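Local coordinates for protein putative invasin (Yersinia pseudotuberculosis IP 31758, PDB 5N40) that probably acts as a surface adhesin of the invasin family, presenting a terminal C-type lectin-like adhesion domain on a rod of immunoglobulin-like domains, at residues 108-112 with 209-214; 150-154 with 224-230; 187-191 with 213-217; 233-237 with 303-307; 246-250 with 265-269. The protein carries 1 engineered substitution. All coordinates share one frame; numbering follows the deposited sequence.

Contact 1 of 5, residues 108-112 with 209-214; sequences LTVLT and MENTNV
Side-chain packing between two strands of different sheets, running alongside at one edge of the middle immunoglobulin-like sandwich, joins Val110 to Glu210 and Thr212. The strands head the same way (15° between directions) with axes 6.5 Å apart, too wide for backbone pairing. Each is bonded to its own sheet instead: 108-112 to strand 123-131, and 209-214 to strand 197-204. Val110 splits its two methyls. CG1, placed anti to the backbone N (chi1 -174°), lies 3.6 Å from Thr212 CG2, while CG2 rests on CB and CG of Glu210. Thr112 and Thr212 meet tip to tip, CG2 of Thr112 touching both OG1 and CG2 of its partner. The Glu210 chain bends at chi2 (56°) and folds back, and OE1 takes the N-H of Asn211 through its anti lone pair at 2.8 Å. Waters fill the polar rim. One water joins Leu108 N to Met209 O, another gives a 2.6 Å bond to Val110 O and also contacts Thr212 OG1, and a third links OG1 of both threonines with Asn213 O. The strand after 106-112, residues 116-118, crosses over to run parallel to 209-217. The pattern is consistent with the A-A' switch and closing G strand of immunoglobulin-like folds.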
# COMPACT_ATOMS: atom_id res chain seq x y z
N LEU A 108 12.63 8.28 -6.38
CA LEU A 108 11.81 7.08 -6.32
C LEU A 108 10.84 7.03 -7.49
O LEU A 108 10.20 8.03 -7.84
CB LEU A 108 11.01 7.03 -5.02
CG LEU A 108 11.79 7.04 -3.71
CD1 LEU A 108 10.84 6.81 -2.54
CD2 LEU A 108 12.87 6.00 -3.70
N THR A 109 10.74 5.85 -8.09
CA THR A 109 9.66 5.53 -9.02
C THR A 109 8.79 4.46 -8.38
O THR A 109 9.31 3.52 -7.76
CB THR A 109 10.22 5.02 -10.35
OG1 THR A 109 11.13 5.99 -10.89
CG2 THR A 109 9.10 4.79 -11.35
N VAL A 110 7.48 4.58 -8.54
CA VAL A 110 6.53 3.63 -7.95
C VAL A 110 5.64 3.10 -9.06
O VAL A 110 4.96 3.87 -9.75
CB VAL A 110 5.68 4.28 -6.85
CG1 VAL A 110 4.81 3.23 -6.17
CG2 VAL A 110 6.57 4.95 -5.82
N LEU A 111 5.65 1.77 -9.23
CA LEU A 111 4.90 1.06 -10.25
C LEU A 111 3.94 0.09 -9.59
O LEU A 111 4.31 -0.59 -8.62
CB LEU A 111 5.85 0.29 -11.18
CG LEU A 111 6.92 1.12 -11.90
CD1 LEU A 111 7.81 0.23 -12.75
CD2 LEU A 111 6.29 2.21 -12.75
N THR A 112 2.73 -0.00 -10.11
CA THR A 112 1.79 -1.04 -9.71
C THR A 112 1.44 -1.88 -10.92
O THR A 112 1.31 -1.35 -12.03
CB THR A 112 0.52 -0.45 -9.09
OG1 THR A 112 -0.06 0.48 -10.00
CG2 THR A 112 0.84 0.24 -7.76
N MET A 209 10.45 10.99 -1.55
CA MET A 209 9.15 10.33 -1.54
C MET A 209 8.55 10.32 -2.93
O MET A 209 8.91 11.10 -3.81
CB MET A 209 8.17 11.02 -0.58
CG MET A 209 8.72 11.29 0.80
SD MET A 209 7.63 12.34 1.77
CE MET A 209 7.57 13.84 0.82
N GLU A 210 7.57 9.43 -3.11
CA GLU A 210 6.77 9.38 -4.32
C GLU A 210 5.46 8.69 -3.97
O GLU A 210 5.43 7.82 -3.10
CB GLU A 210 7.49 8.64 -5.46
CG GLU A 210 6.73 8.62 -6.78
CD GLU A 210 6.37 10.01 -7.25
OE1 GLU A 210 5.33 10.55 -6.81
OE2 GLU A 210 7.15 10.58 -8.05
N ASN A 211 4.38 9.08 -4.66
CA ASN A 211 3.03 8.60 -4.40
C ASN A 211 2.53 7.70 -5.52
O ASN A 211 2.93 7.83 -6.68
CB ASN A 211 2.02 9.76 -4.29
CG ASN A 211 2.27 10.65 -3.09
OD1 ASN A 211 2.80 10.21 -2.08
ND2 ASN A 211 1.87 11.91 -3.20
N THR A 212 1.61 6.80 -5.16
CA THR A 212 0.86 6.04 -6.15
C THR A 212 -0.52 5.74 -5.58
O THR A 212 -0.69 5.65 -4.36
CB THR A 212 1.58 4.73 -6.54
OG1 THR A 212 1.14 4.30 -7.83
CG2 THR A 212 1.32 3.62 -5.51
N ASN A 213 -1.49 5.57 -6.47
CA ASN A 213 -2.86 5.28 -6.07
C ASN A 213 -3.17 3.81 -6.24
O ASN A 213 -2.77 3.19 -7.24
CB ASN A 213 -3.86 6.11 -6.87
CG ASN A 213 -3.82 7.58 -6.52
OD1 ASN A 213 -3.54 7.95 -5.38
ND2 ASN A 213 -4.11 8.43 -7.49
N VAL A 214 -3.86 3.24 -5.27
CA VAL A 214 -4.39 1.89 -5.36
C VAL A 214 -5.88 1.93 -5.05
O VAL A 214 -6.32 2.62 -4.12
CB VAL A 214 -3.65 0.91 -4.42
CG1 VAL A 214 -2.19 0.75 -4.87
CG2 VAL A 214 -3.74 1.38 -2.97
O HOH W 1 11.58 10.73 -5.05
O HOH W 2 8.08 9.10 -10.32
O HOH W 3 9.98 10.77 -7.67
O HOH W 4 2.75 5.33 -9.69
O HOH W 5 -0.74 2.96 -9.05

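Contact 2 of 5, residues 150-154 with 224-230; sequences VVNRQ and SAQASMW
Gln154 NE2 spends both its protons on carbonyls of the opposite loop, Ala227 O at 2.8 Å and Ala225 O at 2.8 Å. Both acceptors lie in the amide plane of Gln154, and the bond to Ala227 is nearly straight (176°), so the amide meets the Ser224-Ala227 type I turn edge-on, its rotation fixed by the two bonds. The backbone next to it is fixed by Arg153 N, which donates to Ser228 O at 2.7 Å. Asn152 OD1 accepts from Gln154 N in an Asx turn, setting the bend that lets both donors face 224-230. Arg153 spreads across Trp230. With CG anti to the backbone N (chi1 -170°) and the chain extended to NE, its aliphatic part crosses the indole at about a right angle, and CG sits 3.7 Å above the centre of the six-membered ring, a CH-pi contact. Farther out the guanidinium is turned almost parallel to the ring (15°), with Trp230 CZ3 over one face and Ser224 O and Ala225 CA over the other. Arg153 NH1 has its strongest partner in Asp223, a salt bridge, and a water at the guanidinium edge, 2.8 Å from NH1, passes on to Met229 O. Trp230 also packs on Thr215 and Asn217 of strand 209-217 in the immunoglobulin-like domain. Three direct bonds, a sandwiched guanidinium and a paired charge therefore join that domain to the start of the adhesion domain through both polar and aromatic contacts, consistent with limited freedom at the junction.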
# COMPACT_ATOMS: atom_id res chain seq x y z
N VAL A 150 -7.58 9.24 0.87
CA VAL A 150 -8.59 8.20 0.67
C VAL A 150 -9.85 8.87 0.17
O VAL A 150 -10.44 9.69 0.88
CB VAL A 150 -8.89 7.40 1.95
CG1 VAL A 150 -9.88 6.26 1.65
CG2 VAL A 150 -7.63 6.84 2.57
N VAL A 151 -10.30 8.52 -1.05
CA VAL A 151 -11.47 9.14 -1.64
C VAL A 151 -12.36 8.07 -2.27
O VAL A 151 -11.90 6.97 -2.59
CB VAL A 151 -11.12 10.20 -2.71
CG1 VAL A 151 -10.30 11.34 -2.10
CG2 VAL A 151 -10.35 9.56 -3.89
N ASN A 152 -13.62 8.41 -2.46
CA ASN A 152 -14.54 7.53 -3.17
C ASN A 152 -14.42 7.84 -4.67
O ASN A 152 -13.44 8.44 -5.11
CB ASN A 152 -15.96 7.67 -2.60
CG ASN A 152 -16.61 9.02 -2.88
OD1 ASN A 152 -16.06 9.87 -3.58
ND2 ASN A 152 -17.81 9.21 -2.33
N ARG A 153 -15.39 7.42 -5.48
CA ARG A 153 -15.30 7.61 -6.92
C ARG A 153 -15.74 9.01 -7.35
O ARG A 153 -15.58 9.35 -8.53
CB ARG A 153 -16.12 6.54 -7.63
CG ARG A 153 -15.92 6.51 -9.13
CD ARG A 153 -16.37 5.20 -9.76
NE ARG A 153 -15.90 5.12 -11.14
CZ ARG A 153 -15.96 4.05 -11.91
NH1 ARG A 153 -16.49 2.91 -11.48
NH2 ARG A 153 -15.48 4.12 -13.15
N GLN A 154 -16.26 9.83 -6.43
CA GLN A 154 -16.68 11.19 -6.72
C GLN A 154 -15.81 12.22 -6.02
O GLN A 154 -16.25 13.35 -5.79
CB GLN A 154 -18.15 11.37 -6.34
CG GLN A 154 -19.09 10.38 -7.03
CD GLN A 154 -19.01 10.47 -8.54
OE1 GLN A 154 -18.78 11.54 -9.10
NE2 GLN A 154 -19.20 9.34 -9.21
N SER A 224 -19.62 1.86 -12.33
CA SER A 224 -20.19 2.95 -13.10
C SER A 224 -19.52 4.24 -12.68
O SER A 224 -19.29 4.46 -11.49
CB SER A 224 -21.70 3.06 -12.88
OG SER A 224 -22.17 4.34 -13.28
N ALA A 225 -19.21 5.10 -13.65
CA ALA A 225 -18.64 6.40 -13.31
C ALA A 225 -19.59 7.23 -12.46
O ALA A 225 -19.14 8.20 -11.82
CB ALA A 225 -18.27 7.16 -14.59
N GLN A 226 -20.88 6.88 -12.41
CA GLN A 226 -21.87 7.59 -11.60
C GLN A 226 -22.00 7.02 -10.20
O GLN A 226 -22.72 7.61 -9.38
CB GLN A 226 -23.24 7.54 -12.28
CG GLN A 226 -23.29 8.16 -13.66
CD GLN A 226 -24.66 8.04 -14.29
OE1 GLN A 226 -25.03 7.00 -14.83
NE2 GLN A 226 -25.43 9.12 -14.21
N ALA A 227 -21.35 5.90 -9.90
CA ALA A 227 -21.42 5.32 -8.56
C ALA A 227 -20.64 6.17 -7.57
O ALA A 227 -19.69 6.88 -7.92
CB ALA A 227 -20.86 3.90 -8.57
N SER A 228 -21.06 6.09 -6.30
CA SER A 228 -20.36 6.82 -5.24
C SER A 228 -19.01 6.17 -4.92
O SER A 228 -17.99 6.85 -4.81
CB SER A 228 -21.23 6.87 -3.99
OG SER A 228 -22.38 7.68 -4.20
N MET A 229 -19.00 4.85 -4.77
CA MET A 229 -17.81 4.09 -4.43
C MET A 229 -17.25 3.39 -5.67
O MET A 229 -17.90 3.28 -6.71
CB MET A 229 -18.12 3.06 -3.35
CG MET A 229 -19.05 3.54 -2.24
SD MET A 229 -18.46 5.00 -1.36
CE MET A 229 -17.00 4.34 -0.57
N TRP A 230 -16.03 2.89 -5.52
CA TRP A 230 -15.41 2.05 -6.54
C TRP A 230 -15.86 0.61 -6.34
O TRP A 230 -15.61 0.02 -5.29
CB TRP A 230 -13.89 2.14 -6.45
CG TRP A 230 -13.33 3.51 -6.67
CD1 TRP A 230 -13.04 4.44 -5.71
CD2 TRP A 230 -12.98 4.09 -7.92
NE1 TRP A 230 -12.53 5.57 -6.30
CE2 TRP A 230 -12.48 5.38 -7.66
CE3 TRP A 230 -13.04 3.64 -9.24
CZ2 TRP A 230 -12.05 6.23 -8.67
CZ3 TRP A 230 -12.61 4.48 -10.25
CH2 TRP A 230 -12.12 5.76 -9.96
O HOH W 6 -17.72 2.04 -9.13

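Contact 3 of 5, residues 187-191 with 213-217; sequences SVTDP and NVTFN
Phe216 slides its ring beneath Asp190, whose CB stands 3.7 Å from the ring centroid and 29° off the normal, a CH-pi contact over the face. The closest ring atoms are CG and CD1, each 3.4 Å from Asp190 CB. The same face carries the backbone that leads into this residue, with Asp190 N above the ring centre and Thr189 C toward the rim. Phe216 reaches this place with CG anti to its carbonyl carbon (chi1 -68°). At the far edge of the ring Val188 O lies near the ring plane, 3.3 Å from CZ, and Val188 CG1 touches the same carbon at 4.0 Å. Strands 187-189 and 213-217 belong to opposite sheets of the immunoglobulin-like sandwich. Their directions differ by 48°, and their axes come within 8.8 Å, so the aromatic ring and the valines occupy the space between the layers. Val188 and Val214 meet more distantly through CG1 and CG2, and the Val188 side chain also reaches Leu125 and Leu200. Ile123 touches both Val214 and Phe216. The Asp190 carboxylate is turned steeply to the ring and faces a water, which donates 2.8 Å bonds to both Asp190 OD2 and Phe216 O.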
# COMPACT_ATOMS: atom_id res chain seq x y z
N SER A 187 3.19 -6.66 -1.56
CA SER A 187 1.83 -7.08 -1.88
C SER A 187 0.84 -6.23 -1.09
O SER A 187 0.89 -6.21 0.15
CB SER A 187 1.64 -8.56 -1.57
OG SER A 187 0.35 -8.99 -1.96
N VAL A 188 -0.05 -5.54 -1.80
CA VAL A 188 -1.01 -4.61 -1.21
C VAL A 188 -2.40 -5.22 -1.30
O VAL A 188 -2.83 -5.63 -2.39
CB VAL A 188 -0.98 -3.25 -1.91
CG1 VAL A 188 -1.86 -2.25 -1.16
CG2 VAL A 188 0.45 -2.73 -2.00
N THR A 189 -3.13 -5.20 -0.18
CA THR A 189 -4.50 -5.70 -0.12
C THR A 189 -5.35 -4.73 0.70
O THR A 189 -4.84 -3.93 1.48
CB THR A 189 -4.59 -7.10 0.50
OG1 THR A 189 -3.97 -7.10 1.79
CG2 THR A 189 -3.93 -8.15 -0.40
N ASP A 190 -6.67 -4.85 0.55
CA ASP A 190 -7.62 -3.97 1.24
C ASP A 190 -8.80 -4.81 1.73
O ASP A 190 -9.95 -4.57 1.38
CB ASP A 190 -8.08 -2.85 0.32
CG ASP A 190 -8.71 -1.68 1.06
OD1 ASP A 190 -8.73 -1.69 2.31
OD2 ASP A 190 -9.21 -0.75 0.38
N PRO A 191 -8.53 -5.82 2.58
CA PRO A 191 -9.60 -6.74 2.98
C PRO A 191 -10.76 -6.07 3.72
O PRO A 191 -11.88 -6.60 3.69
CB PRO A 191 -8.87 -7.75 3.88
CG PRO A 191 -7.64 -7.05 4.34
CD PRO A 191 -7.24 -6.15 3.21
N ASN A 213 -1.49 5.57 -6.47
CA ASN A 213 -2.86 5.28 -6.07
C ASN A 213 -3.17 3.81 -6.24
O ASN A 213 -2.77 3.19 -7.24
CB ASN A 213 -3.86 6.11 -6.87
CG ASN A 213 -3.82 7.58 -6.52
OD1 ASN A 213 -3.54 7.95 -5.38
ND2 ASN A 213 -4.11 8.43 -7.49
N VAL A 214 -3.86 3.24 -5.27
CA VAL A 214 -4.39 1.89 -5.36
C VAL A 214 -5.88 1.93 -5.05
O VAL A 214 -6.32 2.62 -4.12
CB VAL A 214 -3.65 0.91 -4.42
CG1 VAL A 214 -2.19 0.75 -4.87
CG2 VAL A 214 -3.74 1.38 -2.97
N THR A 215 -6.66 1.21 -5.85
CA THR A 215 -8.11 1.18 -5.71
C THR A 215 -8.54 -0.28 -5.59
O THR A 215 -8.11 -1.11 -6.38
CB THR A 215 -8.79 1.85 -6.90
OG1 THR A 215 -8.37 3.22 -6.97
CG2 THR A 215 -10.31 1.78 -6.79
N PHE A 216 -9.36 -0.57 -4.59
CA PHE A 216 -9.90 -1.91 -4.39
C PHE A 216 -11.41 -1.82 -4.42
O PHE A 216 -12.03 -1.19 -3.56
CB PHE A 216 -9.40 -2.52 -3.07
CG PHE A 216 -7.93 -2.83 -3.06
CD1 PHE A 216 -6.99 -1.85 -2.71
CD2 PHE A 216 -7.46 -4.08 -3.42
CE1 PHE A 216 -5.63 -2.15 -2.70
CE2 PHE A 216 -6.12 -4.37 -3.42
CZ PHE A 216 -5.19 -3.40 -3.05
N ASN A 217 -12.00 -2.46 -5.43
CA ASN A 217 -13.44 -2.39 -5.65
C ASN A 217 -14.20 -3.17 -4.59
O ASN A 217 -13.81 -4.27 -4.20
CB ASN A 217 -13.79 -2.96 -7.01
CG ASN A 217 -13.16 -2.21 -8.14
OD1 ASN A 217 -13.10 -0.98 -8.13
ND2 ASN A 217 -12.69 -2.94 -9.15
O HOH W 7 -11.67 -0.34 -0.96

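Contact 4 of 5, residues 233-237 with 303-307; sequences MAETL and AGWPT
Met233, Leu237 and Trp305 make the dense, buried part of this contact, whereas Thr236 and Glu235 lie on its looser side. Leu237 comes over the indole face, CD1 being 3.9 Å from the centroid of the six-membered ring in a CH-pi contact, and the same methyl rests on Ala303 CB. Met233 crosses the indole at about a right angle, its CG 3.5 Å from Trp305 CD1. Its sulfur stands oblique to the five-membered ring, a Met-aromatic contact at 4.6 Å. With CG anti to the backbone N (chi1 -179°) and a bend only at chi3, the chain carries CE to 3.2 Å from Gly304 O. Gly304 leaves the preceding helix with positive phi and, having no side chain, lets Met233 lie close over the backbone. Toward the looser side the contact thins out: Thr236 brings just its backbone near the indole, its side chain starting away from it, and Glu235 starts away from 303-307 and forms a salt bridge with Arg246. Two hydrogen bonds hold Ala234, one to a backbone carbonyl and one from the indole. Ala234 N donates to Ala303 O at 3.1 Å, and Trp305 NE1 donates to Ala234 O at 3.0 Å. The buried indole N-H is thus satisfied, and this bond, with Leu237 over the ring face, probably restrains its rotation within the C-type lectin-like domain.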
# COMPACT_ATOMS: atom_id res chain seq x y z
N MET A 233 -19.79 -4.73 -8.82
CA MET A 233 -21.03 -5.48 -8.70
C MET A 233 -21.31 -6.24 -9.99
O MET A 233 -21.04 -5.75 -11.09
CB MET A 233 -22.19 -4.54 -8.37
CG MET A 233 -23.54 -5.21 -8.20
SD MET A 233 -24.86 -4.01 -7.96
CE MET A 233 -24.27 -3.23 -6.45
N ALA A 234 -21.86 -7.45 -9.86
CA ALA A 234 -22.27 -8.21 -11.04
C ALA A 234 -23.25 -7.41 -11.88
O ALA A 234 -24.28 -6.94 -11.38
CB ALA A 234 -22.91 -9.53 -10.62
N GLU A 235 -22.95 -7.26 -13.17
CA GLU A 235 -23.85 -6.54 -14.06
C GLU A 235 -25.09 -7.36 -14.37
O GLU A 235 -26.19 -6.82 -14.50
CB GLU A 235 -23.14 -6.18 -15.36
CG GLU A 235 -21.99 -5.19 -15.21
CD GLU A 235 -22.44 -3.78 -14.85
OE1 GLU A 235 -23.65 -3.47 -15.00
OE2 GLU A 235 -21.59 -2.98 -14.43
N THR A 236 -24.91 -8.67 -14.55
CA THR A 236 -25.99 -9.63 -14.73
C THR A 236 -25.66 -10.89 -13.95
O THR A 236 -24.50 -11.16 -13.62
CB THR A 236 -26.21 -9.99 -16.21
OG1 THR A 236 -25.05 -10.68 -16.71
CG2 THR A 236 -26.45 -8.75 -17.06
N LEU A 237 -26.69 -11.68 -13.66
CA LEU A 237 -26.54 -13.03 -13.14
C LEU A 237 -27.45 -13.96 -13.94
O LEU A 237 -28.49 -13.54 -14.44
CB LEU A 237 -26.91 -13.11 -11.65
CG LEU A 237 -26.09 -12.25 -10.68
CD1 LEU A 237 -26.78 -12.22 -9.32
CD2 LEU A 237 -24.67 -12.77 -10.54
N ALA A 303 -22.52 -11.39 -5.19
CA ALA A 303 -22.75 -10.58 -6.38
C ALA A 303 -22.87 -9.09 -6.11
O ALA A 303 -22.77 -8.30 -7.05
CB ALA A 303 -24.02 -11.05 -7.11
N GLY A 304 -23.07 -8.70 -4.85
CA GLY A 304 -23.13 -7.30 -4.48
C GLY A 304 -24.49 -6.64 -4.57
O GLY A 304 -24.60 -5.46 -4.20
N TRP A 305 -25.54 -7.33 -5.01
CA TRP A 305 -26.81 -6.64 -5.20
C TRP A 305 -27.43 -6.27 -3.85
O TRP A 305 -27.29 -7.02 -2.88
CB TRP A 305 -27.80 -7.50 -5.99
CG TRP A 305 -27.38 -7.79 -7.38
CD1 TRP A 305 -26.15 -7.58 -7.93
CD2 TRP A 305 -28.19 -8.36 -8.42
NE1 TRP A 305 -26.14 -7.98 -9.24
CE2 TRP A 305 -27.38 -8.47 -9.57
CE3 TRP A 305 -29.51 -8.79 -8.48
CZ2 TRP A 305 -27.86 -8.97 -10.77
CZ3 TRP A 305 -29.99 -9.30 -9.69
CH2 TRP A 305 -29.16 -9.39 -10.81
N PRO A 306 -28.10 -5.12 -3.75
CA PRO A 306 -28.71 -4.70 -2.47
C PRO A 306 -29.96 -5.51 -2.18
O PRO A 306 -30.87 -5.57 -3.02
CB PRO A 306 -29.04 -3.23 -2.70
CG PRO A 306 -29.27 -3.13 -4.17
CD PRO A 306 -28.31 -4.11 -4.81
N THR A 307 -30.04 -6.08 -0.98
CA THR A 307 -31.10 -7.04 -0.67
C THR A 307 -31.99 -6.63 0.50
O THR A 307 -32.86 -7.42 0.90
CB THR A 307 -30.50 -8.42 -0.37
OG1 THR A 307 -29.59 -8.32 0.72
CG2 THR A 307 -29.79 -8.97 -1.60

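Contact 5 of 5, residues 246-250 with 265-269; sequences RPYLA and ETWAM
Two similar first torsions, chi1 -68° in Leu249 and -59° in Trp267, swing both side chains to the same side of a single backbone bridge, and chi2 of 96° turns the indole face to the leucine. Leu249 CD2 then lies 4.0 Å from the centroid of the six-membered ring, close to its normal, in a CH-pi contact. The indole edge meets main-chain oxygens: Trp267 CZ3 is 3.3 Å from Pro247 O, and CE3 is equally near Tyr248 O. Pro247 CG adds an apolar touch to CZ3 at 4.0 Å. The bridge joining Leu249 and Trp267 is flanked by two hydrogen bonds, Ala268 N to Tyr248 O at 3.0 Å and Ala250 N to Thr266 O at 2.9 Å. Beyond the second, Ala250 CB packs on Thr266 CG2. Pro247 O also accepts from Arg246 NH1 at 3.0 Å. The rest of that guanidinium is paired with Glu252 and Glu235, so this buried charge is probably well compensated, and the indole N-H of Trp267 goes to Glu262 O. The bridge brings the loop that follows the 236-239/242-245 hairpin against strand 265-269 of the C-type lectin-like domain. That strand pairs antiparallel with 258-262, and Trp267 reaches on to Met233 and to Pro306 in the loop after helix 298-301.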
# COMPACT_ATOMS: atom_id res chain seq x y z
N ARG A 246 -28.59 -6.29 -12.81
CA ARG A 246 -28.48 -5.62 -11.53
C ARG A 246 -29.51 -4.49 -11.47
O ARG A 246 -29.95 -3.99 -12.50
CB ARG A 246 -27.07 -5.07 -11.31
CG ARG A 246 -26.66 -3.97 -12.27
CD ARG A 246 -25.44 -3.24 -11.75
NE ARG A 246 -24.91 -2.24 -12.68
CZ ARG A 246 -25.34 -0.98 -12.78
NH1 ARG A 246 -26.34 -0.53 -12.02
NH2 ARG A 246 -24.77 -0.17 -13.65
N PRO A 247 -29.89 -4.06 -10.27
CA PRO A 247 -30.76 -2.88 -10.16
C PRO A 247 -30.04 -1.62 -10.63
O PRO A 247 -28.81 -1.55 -10.67
CB PRO A 247 -31.09 -2.81 -8.66
CG PRO A 247 -30.03 -3.60 -7.99
CD PRO A 247 -29.62 -4.67 -8.95
N TYR A 248 -30.84 -0.62 -10.98
CA TYR A 248 -30.34 0.64 -11.50
C TYR A 248 -30.04 1.61 -10.36
O TYR A 248 -30.78 1.69 -9.38
CB TYR A 248 -31.37 1.29 -12.43
CG TYR A 248 -31.49 0.68 -13.80
CD1 TYR A 248 -30.63 1.04 -14.82
CD2 TYR A 248 -32.49 -0.24 -14.08
CE1 TYR A 248 -30.74 0.49 -16.08
CE2 TYR A 248 -32.61 -0.80 -15.34
CZ TYR A 248 -31.74 -0.43 -16.34
OH TYR A 248 -31.85 -0.97 -17.60
N LEU A 249 -28.94 2.35 -10.51
CA LEU A 249 -28.73 3.53 -9.68
C LEU A 249 -29.79 4.58 -9.99
O LEU A 249 -30.29 4.68 -11.11
CB LEU A 249 -27.35 4.13 -9.92
CG LEU A 249 -26.12 3.33 -9.47
CD1 LEU A 249 -24.84 3.99 -9.99
CD2 LEU A 249 -26.07 3.20 -7.96
N ALA A 250 -30.14 5.36 -8.97
CA ALA A 250 -31.02 6.50 -9.19
C ALA A 250 -30.48 7.41 -10.29
O ALA A 250 -31.24 7.89 -11.14
CB ALA A 250 -31.20 7.28 -7.88
N GLU A 265 -24.78 3.55 -1.80
CA GLU A 265 -25.27 3.95 -3.11
C GLU A 265 -26.75 4.27 -3.02
O GLU A 265 -27.47 3.78 -2.14
CB GLU A 265 -25.04 2.84 -4.16
CG GLU A 265 -23.60 2.33 -4.25
CD GLU A 265 -22.65 3.33 -4.91
OE1 GLU A 265 -23.14 4.34 -5.48
OE2 GLU A 265 -21.42 3.10 -4.84
N THR A 266 -27.22 5.10 -3.96
CA THR A 266 -28.62 5.50 -4.04
C THR A 266 -29.27 4.83 -5.24
O THR A 266 -28.88 5.07 -6.39
CB THR A 266 -28.75 7.02 -4.15
OG1 THR A 266 -28.19 7.62 -2.98
CG2 THR A 266 -30.21 7.43 -4.27
N TRP A 267 -30.28 4.02 -4.97
CA TRP A 267 -30.89 3.16 -5.97
C TRP A 267 -32.25 3.68 -6.40
O TRP A 267 -33.00 4.24 -5.60
CB TRP A 267 -31.03 1.74 -5.42
CG TRP A 267 -29.72 1.17 -5.02
CD1 TRP A 267 -29.18 1.16 -3.76
CD2 TRP A 267 -28.77 0.54 -5.87
NE1 TRP A 267 -27.96 0.54 -3.79
CE2 TRP A 267 -27.68 0.16 -5.07
CE3 TRP A 267 -28.74 0.26 -7.24
CZ2 TRP A 267 -26.56 -0.49 -5.60
CZ3 TRP A 267 -27.65 -0.38 -7.76
CH2 TRP A 267 -26.57 -0.75 -6.95
N ALA A 268 -32.55 3.48 -7.68
CA ALA A 268 -33.88 3.75 -8.20
C ALA A 268 -34.84 2.65 -7.75
O ALA A 268 -34.47 1.47 -7.68
CB ALA A 268 -33.86 3.83 -9.72
N MET A 269 -36.08 3.04 -7.45
CA MET A 269 -37.10 2.12 -6.97
C MET A 269 -38.41 2.39 -7.72
O MET A 269 -38.66 3.51 -8.16
CB MET A 269 -37.31 2.26 -5.46
CG MET A 269 -36.02 2.14 -4.65
SD MET A 269 -35.21 0.53 -4.76
CE MET A 269 -36.01 -0.34 -3.41

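In the fold
The contacts run along the rod from the middle immunoglobulin-like domain into the adhesion domain. Contacts 1 and 3, centres 13 Å apart, share Asn213 and Val214 on strand 209-217, which closes the sandwich. The centres of contacts 2 and 3 are about 15 Å apart, and the two touch through Trp230 on Thr215 and Asn217 at the domain junction. On the far side Glu265 of contact 5 accepts hydrogen bonds from Ser228 N and Met229 N. Contacts 4 and 5, centres 11 Å apart, meet through the Glu235-Arg246 salt bridge and Met233 on Trp267; contact 5 falls between the segments of contact 4. These touches on both sides of contact 2 are consistent with fairly rigid presentation of the lectin-like domain.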